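Local coordinates for protein copper-containing nitrite reductase (Hyphomicrobium denitrificans 1NES1, PDB 6TFO) that probably reduces nitrite to nitric oxide at copper centres, with electrons delivered by cytochrome c, at residues 37-41 with 42-46; 160-164 with 165-169; 188-192 with 193-197; 376-380 with 381-385; 415-418 with 419-423. All blocks are in the same frame, centred on the assembly; numbering follows the deposited sequence.

Contact 1. Residues 37-41 with 42-46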
loop_
_atom_site.group_PDB
_atom_site.type_symbol
_atom_site.label_atom_id
_atom_site.label_comp_id
_atom_site.label_asym_id
_atom_site.label_seq_id
_atom_site.Cartn_x
_atom_site.Cartn_y
_atom_site.Cartn_z
ATOM N N GLY C 37 -16.233 -12.634 3.013
ATOM C CA GLY C 37 -14.771 -12.650 3.210
ATOM C C GLY C 37 -14.300 -13.850 4.003
ATOM O O GLY C 37 -15.017 -14.878 4.055
ATOM N N ILE C 38 -13.117 -13.699 4.598
ATOM C CA ILE C 38 -12.419 -14.702 5.457
ATOM C C ILE C 38 -12.218 -14.057 6.827
ATOM O O ILE C 38 -11.602 -12.996 6.897
ATOM C CB ILE C 38 -11.085 -15.128 4.815
ATOM C CG1 ILE C 38 -11.251 -15.549 3.353
ATOM C CG2 ILE C 38 -10.402 -16.207 5.640
ATOM C CD1 ILE C 38 -12.127 -16.747 3.141
ATOM N N ALA C 39 -12.753 -14.663 7.875
ATOM C CA ALA C 39 -12.600 -14.194 9.267
ATOM C C ALA C 39 -12.754 -15.408 10.185
ATOM O O ALA C 39 -13.444 -16.369 9.777
ATOM C CB ALA C 39 -13.602 -13.112 9.564
ATOM N N GLU C 40 -12.048 -15.401 11.319
ATOM C CA GLU C 40 -12.098 -16.493 12.325
ATOM C C GLU C 40 -11.876 -17.832 11.617
ATOM O O GLU C 40 -12.597 -18.799 11.965
ATOM C CB GLU C 40 -13.443 -16.460 13.052
ATOM C CG GLU C 40 -13.819 -15.064 13.520
ATOM C CD GLU C 40 -15.126 -14.963 14.286
ATOM O OE1 GLU C 40 -15.917 -15.961 14.269
ATOM O OE2 GLU C 40 -15.346 -13.877 14.900
ATOM N N GLY C 41 -10.954 -17.862 10.641
ATOM C CA GLY C 41 -10.466 -19.089 9.979
ATOM C C GLY C 41 -11.489 -19.737 9.067
ATOM O O GLY C 41 -11.254 -20.905 8.651
ATOM N N ARG C 42 -12.564 -19.003 8.730
ATOM C CA ARG C 42 -13.702 -19.513 7.917
ATOM C C ARG C 42 -14.063 -18.517 6.811
ATOM O O ARG C 42 -13.706 -17.324 6.920
ATOM C CB ARG C 42 -14.888 -19.797 8.843
ATOM C CG ARG C 42 -14.809 -21.154 9.514
ATOM C CD ARG C 42 -15.463 -21.190 10.876
ATOM N NE ARG C 42 -16.832 -20.696 10.882
ATOM C CZ ARG C 42 -17.275 -19.639 11.574
ATOM N NH1 ARG C 42 -16.459 -18.924 12.338
ATOM N NH2 ARG C 42 -18.550 -19.301 11.500
ATOM N N MET C 43 -14.729 -19.014 5.771
ATOM C CA MET C 43 -15.390 -18.177 4.739
ATOM C C MET C 43 -16.762 -17.760 5.281
ATOM O O MET C 43 -17.590 -18.661 5.562
ATOM C CB MET C 43 -15.567 -18.971 3.449
ATOM C CG MET C 43 -15.774 -18.111 2.245
ATOM S SD MET C 43 -15.884 -19.215 0.812
ATOM C CE MET C 43 -14.652 -18.427 -0.218
ATOM N N VAL C 44 -16.978 -16.453 5.463
ATOM C CA VAL C 44 -18.128 -15.916 6.248
ATOM C C VAL C 44 -18.773 -14.707 5.558
ATOM O O VAL C 44 -18.274 -14.209 4.521
ATOM C CB VAL C 44 -17.698 -15.537 7.676
ATOM C CG1 VAL C 44 -17.202 -16.755 8.436
ATOM C CG2 VAL C 44 -16.669 -14.414 7.681
ATOM N N TYR C 45 -19.880 -14.272 6.146
ATOM C CA TYR C 45 -20.466 -12.936 5.927
ATOM C C TYR C 45 -19.910 -12.034 7.027
ATOM O O TYR C 45 -19.792 -12.491 8.177
ATOM C CB TYR C 45 -21.991 -13.013 5.974
ATOM C CG TYR C 45 -22.656 -13.880 4.936
ATOM C CD1 TYR C 45 -22.868 -13.430 3.646
ATOM C CD2 TYR C 45 -23.189 -15.105 5.282
ATOM C CE1 TYR C 45 -23.545 -14.199 2.711
ATOM C CE2 TYR C 45 -23.864 -15.888 4.363
ATOM C CZ TYR C 45 -24.048 -15.429 3.076
ATOM O OH TYR C 45 -24.701 -16.216 2.176
ATOM N N ILE C 46 -19.550 -10.806 6.668
ATOM C CA ILE C 46 -19.127 -9.757 7.632
ATOM C C ILE C 46 -20.088 -8.569 7.517
ATOM O O ILE C 46 -20.314 -8.085 6.389
ATOM C CB ILE C 46 -17.667 -9.348 7.391
ATOM C CG1 ILE C 46 -16.763 -10.571 7.244
ATOM C CG2 ILE C 46 -17.196 -8.431 8.514
ATOM C CD1 ILE C 46 -15.497 -10.304 6.466
#
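G37 and A39 are tied to V44 and R42 by four backbone hydrogen bonds, which make a tight hairpin closed by a type I' turn from A39 to R42. G37 N reaches V44 O at 3.0 Å and V44 N reaches G37 O at 2.9 Å; nearer the turn, A39 N lies 3.0 Å from R42 O, and R42 N bonds back to A39 O. At the intervening non-hydrogen-bonded pair, the CA atoms of I38 and M43 make CA-H...O contacts with R42 O and G37 O.

Apolar packing occupies both faces: I38 CD1 meets M43 CG at 4.0 Å on one, A39 CB meets V44 CG2 at 3.8 Å on the other.

The charged pair is looser. E40 OE1 stands 3.6 Å from R42 NH1, at the guanidinium edge, with the two planes 40° apart. A bend at chi3 (52°) folds the guanidinium back over V44 CG1.

Strands 30-39 and 42-48 thus meet at one margin of a cupredoxin sheet, with M43 beside copper ligands H80 and H122 and against I38 of the second subunit.

Contact 2. Residues 160-164 with 165-169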
loop_
_atom_site.group_PDB
_atom_site.type_symbol
_atom_site.label_atom_id
_atom_site.label_comp_id
_atom_site.label_asym_id
_atom_site.label_seq_id
_atom_site.Cartn_x
_atom_site.Cartn_y
_atom_site.Cartn_z
ATOM N N GLY C 160 -53.340 38.145 7.676
ATOM C CA GLY C 160 -54.621 38.765 7.276
ATOM C C GLY C 160 -54.401 39.709 6.097
ATOM O O GLY C 160 -53.244 40.086 5.840
ATOM N N ALA C 161 -55.444 40.113 5.385
ATOM C CA ALA C 161 -55.391 41.377 4.614
ATOM C C ALA C 161 -55.099 42.492 5.627
ATOM O O ALA C 161 -55.698 42.470 6.724
ATOM C CB ALA C 161 -56.677 41.605 3.865
ATOM N N ARG C 162 -54.128 43.353 5.334
ATOM C CA ARG C 162 -53.676 44.445 6.232
ATOM C C ARG C 162 -52.728 45.323 5.422
ATOM O O ARG C 162 -52.296 44.876 4.325
ATOM C CB ARG C 162 -52.998 43.931 7.508
ATOM C CG ARG C 162 -51.646 43.255 7.298
ATOM C CD ARG C 162 -50.664 43.359 8.481
ATOM N NE ARG C 162 -49.433 42.548 8.366
ATOM C CZ ARG C 162 -48.319 42.894 7.691
ATOM N NH1 ARG C 162 -48.227 44.058 7.063
ATOM N NH2 ARG C 162 -47.295 42.064 7.639
ATOM N N GLN C 163 -52.439 46.526 5.922
ATOM C CA GLN C 163 -51.502 47.461 5.247
ATOM C C GLN C 163 -50.068 46.975 5.496
ATOM O O GLN C 163 -49.827 46.348 6.560
ATOM C CB GLN C 163 -51.704 48.901 5.735
ATOM C CG GLN C 163 -52.140 49.888 4.656
ATOM C CD GLN C 163 -53.576 49.699 4.242
ATOM O OE1 GLN C 163 -53.882 48.883 3.372
ATOM N NE2 GLN C 163 -54.462 50.453 4.875
ATOM N N ALA C 164 -49.161 47.274 4.559
ATOM C CA ALA C 164 -47.700 47.222 4.768
ATOM C C ALA C 164 -47.400 47.871 6.121
ATOM O O ALA C 164 -48.138 48.798 6.510
ATOM C CB ALA C 164 -46.982 47.927 3.643
ATOM N N LYS C 165 -46.383 47.388 6.833
ATOM C CA LYS C 165 -45.976 47.943 8.154
ATOM C C LYS C 165 -44.527 47.541 8.458
ATOM O O LYS C 165 -43.932 46.758 7.682
ATOM C CB LYS C 165 -46.924 47.467 9.260
ATOM C CG LYS C 165 -46.821 45.988 9.580
ATOM C CD LYS C 165 -47.984 45.409 10.328
ATOM C CE LYS C 165 -47.573 44.203 11.146
ATOM N NZ LYS C 165 -48.395 44.049 12.368
ATOM N N THR C 166 -43.995 48.068 9.557
ATOM C CA THR C 166 -42.691 47.669 10.132
ATOM C C THR C 166 -42.893 46.383 10.938
ATOM O O THR C 166 -43.757 46.386 11.826
ATOM C CB THR C 166 -42.098 48.804 10.967
ATOM O OG1 THR C 166 -41.687 49.812 10.045
ATOM C CG2 THR C 166 -40.922 48.365 11.812
ATOM N N VAL C 167 -42.126 45.333 10.615
ATOM C CA VAL C 167 -42.137 43.993 11.282
ATOM C C VAL C 167 -40.750 43.737 11.898
ATOM O O VAL C 167 -39.755 43.703 11.146
ATOM C CB VAL C 167 -42.514 42.874 10.288
ATOM C CG1 VAL C 167 -42.602 41.513 10.956
ATOM C CG2 VAL C 167 -43.807 43.167 9.574
ATOM N N ARG C 168 -40.689 43.543 13.214
ATOM C CA ARG C 168 -39.442 43.173 13.936
ATOM C C ARG C 168 -39.317 41.650 13.914
ATOM O O ARG C 168 -40.267 40.965 14.345
ATOM C CB ARG C 168 -39.442 43.668 15.384
ATOM C CG ARG C 168 -38.098 43.535 16.084
ATOM C CD ARG C 168 -38.233 43.136 17.538
ATOM N NE ARG C 168 -36.936 42.826 18.126
ATOM C CZ ARG C 168 -36.231 43.621 18.930
ATOM N NH1 ARG C 168 -36.670 44.815 19.278
ATOM N NH2 ARG C 168 -35.066 43.208 19.392
ATOM N N ILE C 169 -38.192 41.151 13.401
ATOM C CA ILE C 169 -37.848 39.701 13.403
ATOM C C ILE C 169 -36.600 39.518 14.279
ATOM O O ILE C 169 -35.597 40.282 14.091
ATOM C CB ILE C 169 -37.678 39.183 11.954
ATOM C CG1 ILE C 169 -38.968 39.355 11.139
ATOM C CG2 ILE C 169 -37.197 37.735 11.952
ATOM C CD1 ILE C 169 -38.889 38.885 9.702
#
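R162 lays one face of its guanidinium on the aliphatic chain of K165, the two side chains crossing at about a right angle. K165 CG is 3.5 Å from R162 NH1, while K165 CD sits over the face, displaced toward its rim. V167 CG2 adds an oblique touch, 4.1 Å from R162 NH2.

The next layer fixes the rotation of the group. R162 NH1 donates to Q163 O at 2.8 Å, with the acceptor in the guanidinium plane, and NH2 forms a salt bridge with D206. The same D206 accepts from K165 N, so one carboxylate positions both partners. Each CG lies between its own backbone N and carbonyl carbon (chi1 68° in R162, 69° in K165), a setting from which the two extended chains meet. A leucine in place of R162 would probably leave D206 without its ionic mate and Q163 O without this donor.

R162 NE and K165 NZ, like charges, come within 4.4 Å, yet the contact is made by the K165 methylenes against the guanidinium face, and D206 probably offsets the cost of two nearby cations at this surface.

Contact 3. Residues 188-192 with 193-197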
loop_
_atom_site.group_PDB
_atom_site.type_symbol
_atom_site.label_atom_id
_atom_site.label_comp_id
_atom_site.label_asym_id
_atom_site.label_seq_id
_atom_site.Cartn_x
_atom_site.Cartn_y
_atom_site.Cartn_z
ATOM N N TYR C 188 -24.483 20.840 14.999
ATOM C CA TYR C 188 -25.275 21.727 14.128
ATOM C C TYR C 188 -24.966 23.178 14.489
ATOM O O TYR C 188 -24.696 23.490 15.690
ATOM C CB TYR C 188 -26.761 21.422 14.284
ATOM C CG TYR C 188 -27.194 20.086 13.732
ATOM C CD1 TYR C 188 -27.130 18.942 14.502
ATOM C CD2 TYR C 188 -27.683 19.968 12.438
ATOM C CE1 TYR C 188 -27.568 17.720 14.016
ATOM C CE2 TYR C 188 -28.120 18.755 11.936
ATOM C CZ TYR C 188 -28.058 17.629 12.726
ATOM O OH TYR C 188 -28.442 16.422 12.223
ATOM N N TRP C 189 -24.958 24.020 13.456
ATOM C CA TRP C 189 -25.109 25.491 13.543
ATOM C C TRP C 189 -26.501 25.860 13.013
ATOM O O TRP C 189 -26.858 25.397 11.918
ATOM C CB TRP C 189 -23.994 26.208 12.770
ATOM C CG TRP C 189 -22.609 25.807 13.163
ATOM C CD1 TRP C 189 -22.241 25.148 14.294
ATOM C CD2 TRP C 189 -21.396 26.097 12.447
ATOM N NE1 TRP C 189 -20.886 24.977 14.312
ATOM C CE2 TRP C 189 -20.337 25.539 13.190
ATOM C CE3 TRP C 189 -21.096 26.747 11.251
ATOM C CZ2 TRP C 189 -19.009 25.624 12.778
ATOM C CZ3 TRP C 189 -19.781 26.840 10.848
ATOM C CH2 TRP C 189 -18.752 26.286 11.604
ATOM N N THR C 190 -27.262 26.661 13.761
ATOM C CA THR C 190 -28.704 26.892 13.493
ATOM C C THR C 190 -29.099 28.350 13.722
ATOM O O THR C 190 -28.393 29.087 14.440
ATOM C CB THR C 190 -29.576 26.020 14.399
ATOM O OG1 THR C 190 -29.435 26.508 15.732
ATOM C CG2 THR C 190 -29.206 24.556 14.317
ATOM N N PHE C 191 -30.238 28.716 13.132
ATOM C CA PHE C 191 -31.092 29.841 13.578
ATOM C C PHE C 191 -32.096 29.242 14.576
ATOM O O PHE C 191 -32.880 28.357 14.182
ATOM C CB PHE C 191 -31.702 30.515 12.351
ATOM C CG PHE C 191 -30.720 31.117 11.373
ATOM C CD1 PHE C 191 -30.087 32.310 11.643
ATOM C CD2 PHE C 191 -30.497 30.531 10.144
ATOM C CE1 PHE C 191 -29.238 32.893 10.713
ATOM C CE2 PHE C 191 -29.653 31.102 9.209
ATOM C CZ PHE C 191 -29.030 32.294 9.487
ATOM N N ASN C 192 -31.974 29.619 15.855
ATOM C CA ASN C 192 -32.965 29.336 16.923
ATOM C C ASN C 192 -33.018 27.837 17.217
ATOM O O ASN C 192 -34.085 27.341 17.610
ATOM C CB ASN C 192 -34.319 29.951 16.556
ATOM C CG ASN C 192 -34.249 31.458 16.638
ATOM O OD1 ASN C 192 -33.644 32.110 15.793
ATOM N ND2 ASN C 192 -34.760 32.008 17.723
ATOM N N GLY C 193 -31.881 27.155 17.094
ATOM C CA GLY C 193 -31.682 25.789 17.624
ATOM C C GLY C 193 -32.415 24.718 16.836
ATOM O O GLY C 193 -32.589 23.623 17.408
ATOM N N LYS C 194 -32.828 24.995 15.589
ATOM C CA LYS C 194 -33.572 24.019 14.746
ATOM C C LYS C 194 -33.209 24.177 13.263
ATOM O O LYS C 194 -32.665 25.224 12.868
ATOM C CB LYS C 194 -35.072 24.165 15.007
ATOM C CG LYS C 194 -35.645 23.178 16.007
ATOM C CD LYS C 194 -36.613 23.794 16.993
ATOM C CE LYS C 194 -37.631 22.803 17.534
ATOM N NZ LYS C 194 -37.082 21.423 17.655
ATOM N N VAL C 195 -33.478 23.130 12.479
ATOM C CA VAL C 195 -33.129 23.056 11.031
ATOM C C VAL C 195 -34.363 22.551 10.299
ATOM O O VAL C 195 -34.831 21.460 10.606
ATOM C CB VAL C 195 -31.922 22.134 10.760
ATOM C CG1 VAL C 195 -31.581 22.048 9.279
ATOM C CG2 VAL C 195 -30.709 22.570 11.547
ATOM N N PRO C 196 -34.941 23.330 9.355
ATOM C CA PRO C 196 -34.481 24.688 9.050
ATOM C C PRO C 196 -34.812 25.726 10.134
ATOM O O PRO C 196 -35.531 25.414 11.055
ATOM C CB PRO C 196 -35.254 25.045 7.771
ATOM C CG PRO C 196 -36.532 24.231 7.892
ATOM C CD PRO C 196 -36.068 22.925 8.507
ATOM N N GLY C 197 -34.274 26.936 9.978
ATOM C CA GLY C 197 -34.542 28.097 10.847
ATOM C C GLY C 197 -36.022 28.488 10.837
ATOM O O GLY C 197 -36.836 27.868 10.150
HETATM O O HOH W 1 -31.369 26.873 11.342
#
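The ring of Y188 meets V195 obliquely, its CD2 4.1 Å from V195 CG2 with the two side chains at about a right angle; Y186 packs edge-to-face with the same ring, and the Y188 hydroxyl bonds to G333 O. The F191 ring leads away from the turn to meet that of Y261, and F191 CB alone comes back to G197 CA, 4.0 Å off.

T190 carries the local contact. With OG1 set between backbone N and carbonyl carbon (chi1 69°), the hydroxyl faces the type I' turn F191-K194 and takes a weak, bent bond from G193 N at 2.9 Å (124°), while also bonding V174 O. Its CG2 touches V195 CG2 at 3.7 Å. A valine at T190 is likely to leave both G193 N and V174 O without this partner and to let the turn shift. A water bridges the two arms, accepting from F191 N at 2.8 Å and donating to K194 O at 2.6 Å.

Strand 184-191 pairs with 166-181 in a cupredoxin sheet; beyond it W189 packs on helix 268-274, and F191 lies close to the copper ligands C263 and M276.

Contact 4. Residues 376-380 with 381-385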
loop_
_atom_site.group_PDB
_atom_site.type_symbol
_atom_site.label_atom_id
_atom_site.label_comp_id
_atom_site.label_asym_id
_atom_site.label_seq_id
_atom_site.Cartn_x
_atom_site.Cartn_y
_atom_site.Cartn_z
ATOM N N HIS C 376 -50.651 22.586 -8.434
ATOM C CA HIS C 376 -49.913 23.843 -8.740
ATOM C C HIS C 376 -48.460 23.722 -8.282
ATOM O O HIS C 376 -48.223 23.203 -7.193
ATOM C CB HIS C 376 -50.604 25.053 -8.098
ATOM C CG HIS C 376 -52.021 25.188 -8.531
ATOM N ND1 HIS C 376 -53.076 24.688 -7.782
ATOM C CD2 HIS C 376 -52.554 25.690 -9.664
ATOM C CE1 HIS C 376 -54.198 24.901 -8.430
ATOM N NE2 HIS C 376 -53.899 25.518 -9.583
ATOM N N VAL C 377 -47.537 24.200 -9.117
ATOM C CA VAL C 377 -46.083 24.324 -8.828
ATOM C C VAL C 377 -45.669 25.749 -9.155
ATOM O O VAL C 377 -45.762 26.150 -10.323
ATOM C CB VAL C 377 -45.251 23.314 -9.645
ATOM C CG1 VAL C 377 -43.753 23.562 -9.469
ATOM C CG2 VAL C 377 -45.626 21.869 -9.321
ATOM N N TYR C 378 -45.185 26.489 -8.169
ATOM C CA TYR C 378 -44.725 27.885 -8.369
ATOM C C TYR C 378 -43.280 27.791 -8.856
ATOM O O TYR C 378 -42.370 27.666 -8.033
ATOM C CB TYR C 378 -44.986 28.681 -7.089
ATOM C CG TYR C 378 -46.453 28.930 -6.799
ATOM C CD1 TYR C 378 -47.312 27.891 -6.475
ATOM C CD2 TYR C 378 -46.997 30.198 -6.906
ATOM C CE1 TYR C 378 -48.655 28.106 -6.218
ATOM C CE2 TYR C 378 -48.335 30.436 -6.653
ATOM C CZ TYR C 378 -49.166 29.388 -6.307
ATOM O OH TYR C 378 -50.488 29.641 -6.082
ATOM N N ALA C 379 -43.086 27.745 -10.174
ATOM C CA ALA C 379 -41.797 27.484 -10.849
ATOM C C ALA C 379 -40.774 28.537 -10.401
ATOM O O ALA C 379 -41.091 29.775 -10.456
ATOM C CB ALA C 379 -41.964 27.484 -12.349
ATOM N N LEU C 380 -39.613 28.046 -9.950
ATOM C CA LEU C 380 -38.443 28.848 -9.518
ATOM C C LEU C 380 -38.852 29.735 -8.343
ATOM O O LEU C 380 -38.150 30.717 -8.072
ATOM C CB LEU C 380 -37.902 29.637 -10.717
ATOM C CG LEU C 380 -37.474 28.773 -11.911
ATOM C CD1 LEU C 380 -36.924 29.621 -13.054
ATOM C CD2 LEU C 380 -36.423 27.745 -11.493
ATOM N N GLY C 381 -39.921 29.346 -7.642
ATOM C CA GLY C 381 -40.456 30.073 -6.474
ATOM C C GLY C 381 -41.073 31.417 -6.839
ATOM O O GLY C 381 -41.130 32.305 -5.937
ATOM N N SER C 382 -41.503 31.581 -8.100
ATOM C CA SER C 382 -42.252 32.785 -8.539
ATOM C C SER C 382 -43.663 32.702 -7.976
ATOM O O SER C 382 -44.373 31.704 -8.221
ATOM C CB SER C 382 -42.279 32.992 -10.012
ATOM O OG SER C 382 -42.966 34.205 -10.296
ATOM N N VAL C 383 -44.013 33.705 -7.188
ATOM C CA VAL C 383 -45.333 33.807 -6.519
ATOM C C VAL C 383 -46.191 34.748 -7.381
ATOM O O VAL C 383 -47.389 34.762 -7.198
ATOM C CB VAL C 383 -45.075 34.261 -5.074
ATOM C CG1 VAL C 383 -45.942 35.421 -4.620
ATOM C CG2 VAL C 383 -45.159 33.092 -4.120
ATOM N N THR C 384 -45.590 35.417 -8.372
ATOM C CA THR C 384 -46.248 36.451 -9.207
ATOM C C THR C 384 -46.588 35.874 -10.584
ATOM O O THR C 384 -47.620 36.289 -11.121
ATOM C CB THR C 384 -45.391 37.715 -9.283
ATOM O OG1 THR C 384 -44.072 37.413 -9.732
ATOM C CG2 THR C 384 -45.275 38.404 -7.942
ATOM N N SER C 385 -45.802 34.933 -11.110
ATOM C CA SER C 385 -46.130 34.221 -12.364
ATOM C C SER C 385 -47.163 33.132 -12.098
ATOM O O SER C 385 -47.247 32.575 -11.008
ATOM C CB SER C 385 -44.914 33.671 -13.016
ATOM O OG SER C 385 -44.072 34.723 -13.471
#
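Two overlapping turns carry the chain from Y378 to S382 as it leaves strand 374-377, and an ST motif follows at once. G381 N donates to Y378 O at 3.0 Å, and S382 N donates to A379 O, also at 3.0 Å but straighter (165°). The first turn has type II geometry and the second type I', with L380 and G381 both in the left-handed region. A side chain on G381 would probably crowd L380 O, consistent with a glycine here.

The Y378 ring stands beside the turn and presents its edge: S382 O lies in the ring plane, 3.3 Å from Y378 CD2, and V383 CA follows along the same rim at 4.0 Å from Y378 CD2. Y378 O is shared with T402 OG1, which anchors the start of the turn to strand 400-407.

S382 turns its hydroxyl anti to its backbone nitrogen (chi1 -177°), toward the onward chain, where S382 OG accepts from S385 N at 3.0 Å and, weakly, from T384 N. The same OG also bonds T389 O of the third subunit, while L380 packs on L388 there. A serine hydroxyl accepting from the backbone N three residues on is the ST motif, here placed at a subunit interface.

Contact 5. Residues 415-418 with 419-423. With CU (copper (II) ion), chain E.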
loop_
_atom_site.group_PDB
_atom_site.type_symbol
_atom_site.label_atom_id
_atom_site.label_comp_id
_atom_site.label_asym_id
_atom_site.label_seq_id
_atom_site.Cartn_x
_atom_site.Cartn_y
_atom_site.Cartn_z
ATOM N N VAL C 415 -45.445 9.948 0.478
ATOM C CA VAL C 415 -43.993 9.936 0.800
ATOM C C VAL C 415 -43.279 11.029 0.019
ATOM O O VAL C 415 -43.215 10.910 -1.205
ATOM C CB VAL C 415 -43.369 8.560 0.529
ATOM C CG1 VAL C 415 -41.888 8.558 0.859
ATOM C CG2 VAL C 415 -44.083 7.471 1.312
ATOM N N LEU C 416 -42.713 11.999 0.744
ATOM C CA LEU C 416 -41.833 13.065 0.204
ATOM C C LEU C 416 -40.450 12.474 -0.096
ATOM O O LEU C 416 -39.868 11.858 0.812
ATOM C CB LEU C 416 -41.698 14.180 1.247
ATOM C CG LEU C 416 -42.893 15.113 1.448
ATOM C CD1 LEU C 416 -44.070 14.380 2.091
ATOM C CD2 LEU C 416 -42.478 16.298 2.311
ATOM N N VAL C 417 -39.932 12.679 -1.309
ATOM C CA VAL C 417 -38.594 12.182 -1.747
ATOM C C VAL C 417 -37.914 13.233 -2.622
ATOM O O VAL C 417 -38.621 14.057 -3.255
ATOM C CB VAL C 417 -38.687 10.848 -2.516
ATOM C CG1 VAL C 417 -39.385 9.771 -1.692
ATOM C CG2 VAL C 417 -39.352 11.005 -3.881
ATOM N N ASP C 418 -36.582 13.178 -2.668
ATOM C CA ASP C 418 -35.772 13.657 -3.819
ATOM C C ASP C 418 -35.709 12.460 -4.767
ATOM O O ASP C 418 -35.344 11.398 -4.303
ATOM C CB ASP C 418 -34.427 14.159 -3.317
ATOM C CG ASP C 418 -33.512 14.727 -4.371
ATOM O OD1 ASP C 418 -33.735 14.418 -5.578
ATOM O OD2 ASP C 418 -32.575 15.478 -3.971
ATOM N N HIS C 419 -36.172 12.582 -6.004
ATOM C CA HIS C 419 -36.377 11.412 -6.903
ATOM C C HIS C 419 -35.030 10.971 -7.495
ATOM O O HIS C 419 -35.041 10.084 -8.379
ATOM C CB HIS C 419 -37.437 11.708 -7.986
ATOM C CG HIS C 419 -38.264 10.516 -8.332
ATOM N ND1 HIS C 419 -37.764 9.459 -9.055
ATOM C CD2 HIS C 419 -39.542 10.198 -8.030
ATOM C CE1 HIS C 419 -38.705 8.546 -9.188
ATOM N NE2 HIS C 419 -39.807 8.969 -8.567
ATOM N N ALA C 420 -33.924 11.597 -7.083
ATOM C CA ALA C 420 -32.577 10.983 -7.173
ATOM C C ALA C 420 -32.501 9.968 -6.026
ATOM O O ALA C 420 -32.020 10.320 -4.941
ATOM C CB ALA C 420 -31.479 12.025 -7.111
ATOM N N LEU C 421 -33.031 8.770 -6.254
ATOM C CA LEU C 421 -33.610 7.930 -5.173
ATOM C C LEU C 421 -32.529 7.170 -4.397
ATOM O O LEU C 421 -32.888 6.599 -3.331
ATOM C CB LEU C 421 -34.646 6.976 -5.766
ATOM C CG LEU C 421 -36.012 7.601 -6.049
ATOM C CD1 LEU C 421 -36.906 6.578 -6.730
ATOM C CD2 LEU C 421 -36.657 8.117 -4.768
ATOM N N SER C 422 -31.272 7.178 -4.855
ATOM C CA SER C 422 -30.145 6.677 -4.027
ATOM C C SER C 422 -30.133 7.461 -2.704
ATOM O O SER C 422 -29.645 6.915 -1.691
ATOM C CB SER C 422 -28.821 6.742 -4.744
ATOM O OG SER C 422 -28.732 5.719 -5.717
ATOM N N ARG C 423 -30.713 8.662 -2.679
ATOM C CA ARG C 423 -30.666 9.522 -1.477
ATOM C C ARG C 423 -31.635 8.994 -0.421
ATOM O O ARG C 423 -31.490 9.419 0.720
ATOM C CB ARG C 423 -30.911 10.971 -1.871
ATOM C CG ARG C 423 -29.815 11.478 -2.785
ATOM C CD ARG C 423 -30.080 12.833 -3.383
ATOM N NE ARG C 423 -29.211 12.999 -4.542
ATOM C CZ ARG C 423 -29.216 14.053 -5.357
ATOM N NH1 ARG C 423 -30.035 15.076 -5.150
ATOM N NH2 ARG C 423 -28.378 14.085 -6.373
HETATM CU CU CU E . -41.535 7.826 -8.131
#
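D418 ends strand 412-418, and the chain bends through H419 and A420 into a 3-10 segment, where R423 N bonds back to A420 O at 3.1 Å. An Asx turn marks the bend: D418 OD1 accepts from A420 N at 3.2 Å, almost straight (166°). CG of D418 lies anti to the backbone N (chi1 -178°), which carries the carboxylate over the onward chain to A420 N and R423.

The other carboxylate oxygen, D418 OD2, forms a salt bridge with R423 NH1 at 2.8 Å, approached from above the carboxylate plane. Carboxylate and guanidinium stand nearly perpendicular, 83° apart, and A420 CB lies over the centre of one guanidinium face. S366 N bonds to OD1 and Q299 NE2 to OD2, so each oxygen has at least two partners in this buried setting. R423 NE turns to E324 of the fourth subunit.

On the side of the metal V417 and L421 pack together, V417 CG2 touching L421 CD2 at 4.0 Å. L421 CG lies over one face of the H419 ring, offset toward the rim, while H368 meets that ring edge-to-face. H419 NE2 binds copper at 2.1 Å, the other ligands being H227 and H262 of the fourth subunit; three histidines drawn from two subunits are the hallmark of the type 2 copper of nitrite reductases.

The buried carboxylate is thus probably held as an anion by R423 and its N-H donors, and this polar anchor is likely to steady the turn from which the copper ligand projects.

Overall arrangement
Of the five local contacts, 3 and 5 are buried, 1 and 4 partly so, and contact 2 lies at the surface. Contacts 2 and 3 reach the same sheet, through the neighbouring strands 166-181 and 184-191, with centres about 25 Å apart; contact 1 belongs to a separate cupredoxin sheet, about 68 Å from contact 2 centre to centre. Chemistry follows place. Backbone pairing dominates the hairpin of contact 1, a guanidinium laid on a lysine's methylenes the exposed contact 2, and a hydroxyl with a bridging water the turn of contact 3. Backbone turns and a serine hydroxyl serve contact 4 at a subunit interface, whereas contact 5 combines a buried salt bridge with copper shared between subunits.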